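Lipid-transfer protein (Thermomonospora curvata, PDB 6OK1) belongs to the thiolase-fold superfamily and is probably a lipid-transfer protein, its precise role being unknown. Local coordinates at residues Val175-His180 against Pro332-Gly337; Ala182-Ala187 against Thr361-Pro366. All blocks are in the same frame, centred on the assembly; numbering follows the deposited sequence.

Contact 1 of 2, residues Val175-His180 against Pro332-Gly337; sequences VVDRKH and PCNTHG
H180, on helix 167-182, turns the edge of its imidazole to two successive carbonyls of the loop 332-337. Its CG is anti to its own carbonyl carbon, beside the backbone N (chi1 -64°). ND1 lies 2.8 Å from C333 O and 3.1 Å from N334 O, both oxygens near the ring plane. Neither bond is straight, 119° and 145° at the hydrogen, so the N-H is shared between two weak bonds. V176 O, one turn back on the helix, sits over one face, 3.5 Å above the ring plane and offset toward the rim.

D177 and N334 cross obliquely with carboxylate and amide nearly coplanar. N334 ND2 donates to the syn lone pair of D177 OD1 at 3.1 Å, and N334 OD1 accepts from L293 N, which fixes which way round the amide lies. D177 O meets G337 CA at 3.3 Å in a CA-H...O contact.

The contact packs this helix, in the N-terminal thiolase-family half, against a C-terminal-half loop whose P332 and N334 bond A291 of strand 290-292. Every touching residue is buried. Carbonyl oxygens can only accept, so ND1 is most likely a protonated nitrogen of H180; D177 OD1, H180 ND1 and N334 ND2 each find a partner across the contact.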
loop_
_atom_site.group_PDB
_atom_site.type_symbol
_atom_site.label_atom_id
_atom_site.label_comp_id
_atom_site.label_asym_id
_atom_site.label_seq_id
_atom_site.Cartn_x
_atom_site.Cartn_y
_atom_site.Cartn_z
ATOM N N VAL A 175 -0.536 -18.726 28.632
ATOM C CA VAL A 175 -1.351 -18.786 29.846
ATOM C C VAL A 175 -1.741 -17.386 30.302
ATOM O O VAL A 175 -2.906 -17.126 30.642
ATOM C CB VAL A 175 -0.601 -19.553 30.953
ATOM C CG1 VAL A 175 -1.369 -19.492 32.263
ATOM C CG2 VAL A 175 -0.373 -21.013 30.536
ATOM N N VAL A 176 -0.782 -16.451 30.327
ATOM C CA VAL A 176 -1.133 -15.104 30.788
ATOM C C VAL A 176 -2.060 -14.418 29.788
ATOM O O VAL A 176 -3.030 -13.757 30.179
ATOM C CB VAL A 176 0.129 -14.269 31.097
ATOM C CG1 VAL A 176 0.819 -13.801 29.831
ATOM C CG2 VAL A 176 -0.230 -13.052 31.983
ATOM N N ASP A 177 -1.808 -14.576 28.482
ATOM C CA ASP A 177 -2.777 -14.098 27.505
ATOM C C ASP A 177 -4.180 -14.613 27.813
ATOM O O ASP A 177 -5.158 -13.854 27.799
ATOM C CB ASP A 177 -2.409 -14.577 26.089
ATOM C CG ASP A 177 -1.443 -13.669 25.350
ATOM O OD1 ASP A 177 -1.170 -12.534 25.765
ATOM O OD2 ASP A 177 -0.945 -14.137 24.292
ATOM N N ARG A 178 -4.313 -15.929 27.982
ATOM C CA ARG A 178 -5.639 -16.501 28.174
ATOM C C ARG A 178 -6.212 -16.133 29.539
ATOM O O ARG A 178 -7.429 -16.047 29.699
ATOM C CB ARG A 178 -5.575 -18.019 27.986
ATOM C CG ARG A 178 -5.337 -18.426 26.497
ATOM C CD ARG A 178 -6.563 -18.194 25.619
ATOM N NE ARG A 178 -7.629 -19.122 25.994
ATOM C CZ ARG A 178 -7.859 -20.302 25.421
ATOM N NH1 ARG A 178 -7.137 -20.717 24.384
ATOM N NH2 ARG A 178 -8.844 -21.070 25.889
ATOM N N LYS A 179 -5.355 -15.886 30.524
ATOM C CA LYS A 179 -5.856 -15.416 31.816
ATOM C C LYS A 179 -6.559 -14.071 31.655
ATOM O O LYS A 179 -7.663 -13.846 32.179
ATOM C CB LYS A 179 -4.699 -15.307 32.804
ATOM C CG LYS A 179 -5.079 -14.773 34.192
ATOM C CD LYS A 179 -3.862 -14.890 35.130
ATOM C CE LYS A 179 -4.169 -14.419 36.521
ATOM N NZ LYS A 179 -2.980 -14.582 37.394
ATOM N N HIS A 180 -5.936 -13.168 30.909
ATOM C CA HIS A 180 -6.519 -11.852 30.709
ATOM C C HIS A 180 -7.714 -11.919 29.773
ATOM O O HIS A 180 -8.696 -11.196 29.965
ATOM C CB HIS A 180 -5.462 -10.893 30.167
ATOM C CG HIS A 180 -4.329 -10.658 31.120
ATOM N ND1 HIS A 180 -3.117 -10.127 30.729
ATOM C CD2 HIS A 180 -4.232 -10.875 32.456
ATOM C CE1 HIS A 180 -2.314 -10.045 31.779
ATOM N NE2 HIS A 180 -2.971 -10.481 32.844
ATOM N N PRO A 332 2.489 -5.302 33.332
ATOM C CA PRO A 332 1.218 -5.898 32.917
ATOM C C PRO A 332 1.122 -5.918 31.406
ATOM O O PRO A 332 1.356 -4.907 30.743
ATOM C CB PRO A 332 0.170 -4.963 33.531
ATOM C CG PRO A 332 0.842 -4.351 34.697
ATOM C CD PRO A 332 2.298 -4.228 34.329
ATOM N N CYS A 333 0.781 -7.080 30.863
ATOM C CA CYS A 333 0.921 -7.313 29.435
ATOM C C CYS A 333 -0.356 -7.888 28.857
ATOM O O CYS A 333 -0.958 -8.805 29.427
ATOM C CB CYS A 333 2.088 -8.252 29.193
ATOM S SG CYS A 333 2.443 -8.582 27.428
ATOM N N ASN A 334 -0.738 -7.376 27.690
ATOM C CA ASN A 334 -1.832 -7.942 26.914
ATOM C C ASN A 334 -3.068 -8.135 27.790
ATOM O O ASN A 334 -3.682 -9.209 27.828
ATOM C CB ASN A 334 -1.395 -9.242 26.249
ATOM C CG ASN A 334 -0.376 -9.009 25.138
ATOM O OD1 ASN A 334 -0.163 -7.864 24.736
ATOM N ND2 ASN A 334 0.227 -10.075 24.618
ATOM N N THR A 335 -3.448 -7.042 28.463
ATOM C CA THR A 335 -4.577 -7.034 29.383
ATOM C C THR A 335 -5.920 -7.314 28.705
ATOM O O THR A 335 -6.895 -7.621 29.395
ATOM C CB THR A 335 -4.604 -5.686 30.104
ATOM O OG1 THR A 335 -4.307 -4.630 29.181
ATOM C CG2 THR A 335 -3.542 -5.686 31.191
ATOM N N HIS A 336 -6.002 -7.212 27.379
ATOM C CA HIS A 336 -7.187 -7.638 26.635
ATOM C C HIS A 336 -7.175 -9.120 26.287
ATOM O O HIS A 336 -8.205 -9.658 25.862
ATOM C CB HIS A 336 -7.318 -6.826 25.334
ATOM C CG HIS A 336 -6.144 -6.952 24.408
ATOM N ND1 HIS A 336 -4.834 -6.944 24.847
ATOM C CD2 HIS A 336 -6.088 -7.063 23.061
ATOM C CE1 HIS A 336 -4.025 -7.056 23.805
ATOM N NE2 HIS A 336 -4.763 -7.129 22.712
ATOM N N GLY A 337 -6.034 -9.783 26.418
ATOM C CA GLY A 337 -5.891 -11.167 26.016
ATOM C C GLY A 337 -5.014 -11.367 24.797
ATOM O O GLY A 337 -4.725 -12.515 24.442
#

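Contact 2 of 2, residues Ala182-Ala187 against Thr361-Pro366; sequences ATNPKA and TSVNQP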
loop_
_atom_site.group_PDB
_atom_site.type_symbol
_atom_site.label_atom_id
_atom_site.label_comp_id
_atom_site.label_asym_id
_atom_site.label_seq_id
_atom_site.Cartn_x
_atom_site.Cartn_y
_atom_site.Cartn_z
ATOM N N ALA A 182 -9.784 -14.279 29.610
ATOM C CA ALA A 182 -10.893 -14.936 30.294
ATOM C C ALA A 182 -11.811 -13.952 31.021
ATOM O O ALA A 182 -12.977 -14.272 31.243
ATOM C CB ALA A 182 -10.349 -15.969 31.269
ATOM N N THR A 183 -11.325 -12.766 31.400
ATOM C CA THR A 183 -12.163 -11.754 32.032
ATOM C C THR A 183 -12.538 -10.630 31.073
ATOM O O THR A 183 -13.003 -9.574 31.513
ATOM C CB THR A 183 -11.463 -11.188 33.273
ATOM O OG1 THR A 183 -10.195 -10.623 32.925
ATOM C CG2 THR A 183 -11.241 -12.286 34.288
ATOM N N ASN A 184 -12.354 -10.840 29.763
ATOM C CA ASN A 184 -12.647 -9.818 28.762
ATOM C C ASN A 184 -13.870 -10.233 27.952
ATOM O O ASN A 184 -13.758 -11.111 27.081
ATOM C CB ASN A 184 -11.456 -9.626 27.826
ATOM C CG ASN A 184 -11.746 -8.619 26.749
ATOM O OD1 ASN A 184 -12.815 -7.998 26.732
ATOM N ND2 ASN A 184 -10.807 -8.460 25.824
ATOM N N PRO A 185 -15.044 -9.630 28.179
ATOM C CA PRO A 185 -16.249 -10.093 27.468
ATOM C C PRO A 185 -16.139 -10.003 25.961
ATOM O O PRO A 185 -16.908 -10.669 25.255
ATOM C CB PRO A 185 -17.353 -9.159 28.001
ATOM C CG PRO A 185 -16.855 -8.708 29.350
ATOM C CD PRO A 185 -15.359 -8.606 29.194
ATOM N N LYS A 186 -15.229 -9.182 25.441
ATOM C CA LYS A 186 -15.066 -9.043 23.994
ATOM C C LYS A 186 -14.165 -10.114 23.400
ATOM O O LYS A 186 -14.123 -10.259 22.173
ATOM C CB LYS A 186 -14.484 -7.671 23.665
ATOM C CG LYS A 186 -15.311 -6.494 24.145
ATOM C CD LYS A 186 -16.641 -6.432 23.432
ATOM C CE LYS A 186 -17.452 -5.208 23.885
ATOM N NZ LYS A 186 -18.803 -5.159 23.251
ATOM N N ALA A 187 -13.454 -10.850 24.241
ATOM C CA ALA A 187 -12.470 -11.825 23.798
ATOM C C ALA A 187 -13.127 -13.129 23.380
ATOM O O ALA A 187 -14.131 -13.566 23.959
ATOM C CB ALA A 187 -11.459 -12.089 24.919
ATOM N N THR A 361 -9.866 2.499 31.327
ATOM C CA THR A 361 -11.100 1.788 31.031
ATOM C C THR A 361 -10.878 0.355 30.556
ATOM O O THR A 361 -11.812 -0.269 30.046
ATOM C CB THR A 361 -11.903 2.563 29.994
ATOM O OG1 THR A 361 -11.145 2.683 28.781
ATOM C CG2 THR A 361 -12.233 3.980 30.517
ATOM N N SER A 362 -9.689 -0.206 30.757
ATOM C CA SER A 362 -9.492 -1.610 30.427
ATOM C C SER A 362 -10.321 -2.509 31.345
ATOM O O SER A 362 -10.467 -2.236 32.539
ATOM C CB SER A 362 -8.018 -1.986 30.547
ATOM O OG SER A 362 -7.881 -3.395 30.512
ATOM N N VAL A 363 -10.838 -3.608 30.786
ATOM C CA VAL A 363 -11.526 -4.618 31.601
ATOM C C VAL A 363 -10.585 -5.261 32.612
ATOM O O VAL A 363 -11.045 -5.808 33.620
ATOM C CB VAL A 363 -12.190 -5.702 30.718
ATOM C CG1 VAL A 363 -13.196 -5.061 29.770
ATOM C CG2 VAL A 363 -11.129 -6.523 29.949
ATOM N N ASN A 364 -9.272 -5.196 32.373
ATOM C CA ASN A 364 -8.266 -5.665 33.320
ATOM C C ASN A 364 -7.301 -4.539 33.669
ATOM O O ASN A 364 -6.083 -4.732 33.675
ATOM C CB ASN A 364 -7.510 -6.863 32.741
ATOM C CG ASN A 364 -8.378 -8.098 32.641
ATOM O OD1 ASN A 364 -9.047 -8.474 33.602
ATOM N ND2 ASN A 364 -8.386 -8.733 31.471
ATOM N N GLN A 365 -7.843 -3.369 33.964
ATOM C CA GLN A 365 -7.034 -2.210 34.306
ATOM C C GLN A 365 -6.108 -2.532 35.481
ATOM O O GLN A 365 -6.599 -2.886 36.567
ATOM C CB GLN A 365 -7.936 -1.033 34.646
ATOM C CG GLN A 365 -7.213 0.292 34.756
ATOM C CD GLN A 365 -6.742 0.812 33.430
ATOM O OE1 GLN A 365 -7.398 0.625 32.404
ATOM N NE2 GLN A 365 -5.602 1.502 33.447
ATOM N N PRO A 366 -4.778 -2.442 35.309
ATOM C CA PRO A 366 -3.825 -2.728 36.392
ATOM C C PRO A 366 -3.537 -1.495 37.232
ATOM O O PRO A 366 -2.378 -1.159 37.498
ATOM C CB PRO A 366 -2.583 -3.187 35.636
ATOM C CG PRO A 366 -2.609 -2.353 34.393
ATOM C CD PRO A 366 -4.076 -2.164 34.045
HETATM O O HOH W 1 -13.085 -7.824 33.729
#
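An unusually short hydrogen bond, 2.5 Å from T183 OG1 to N364 OD1, joins the two loops, though so small a value should be read with caution. The hydroxyl meets the N364 carbonyl in its plane, on a lone pair, with a C=O...donor angle of 107°. T183 holds OG1 in the crowded position between its backbone N and carbonyl carbon (chi1 58°), while its side chain meets that of N364 obliquely. The amide nitrogen of N364 is used as well, donating to T335 O and more weakly to H180 O, which also has a weak bond with T183 OG1.

Beside this polar pair, V363 points toward the other loop. Its CG2 packs against N184 CB at 3.8 Å, the two side chains crossing at about a right angle, and V363 CG1 lies 4.2 Å from P185 CD. One water donates to both T183 O (2.8 Å) and V363 O (2.9 Å), a third link.

Each loop is also braced internally. N184 OD1 accepts from K186 N at 3.0 Å in an Asx turn, and its ND2 reaches E342 and H336 O; S362 OG accepts from N364 N at 2.9 Å in an ST turn and bonds to E353.

Partly buried, the contact joins the loop after helix 167-182 to the loop between helix 348-359, which carries E353, and strand 371-375 of the mixed sheet.

Overall arrangement
From the N terminus the chain passes several strands and helices before helix 167-182, which supplies the first segment of contact 1; the loop after it supplies that of contact 2. After 151 intervening residues, 332-337 returns to the helix and closes the first long loop. Residues 361-366, beyond helix 348-359, close the second, so the two closures cross rather than nest. Their centres are 9 Å apart, and P332 CG packs 3.7 Å from P366 CB. Both join the N-terminal thiolase-family half of the chain to the C-terminal half, tying the end of helix 167-182 and the loop after it to a loop lying against strand 290-292 and to the loop leading into strand 371-375, adjacent strands at one edge of the sheet.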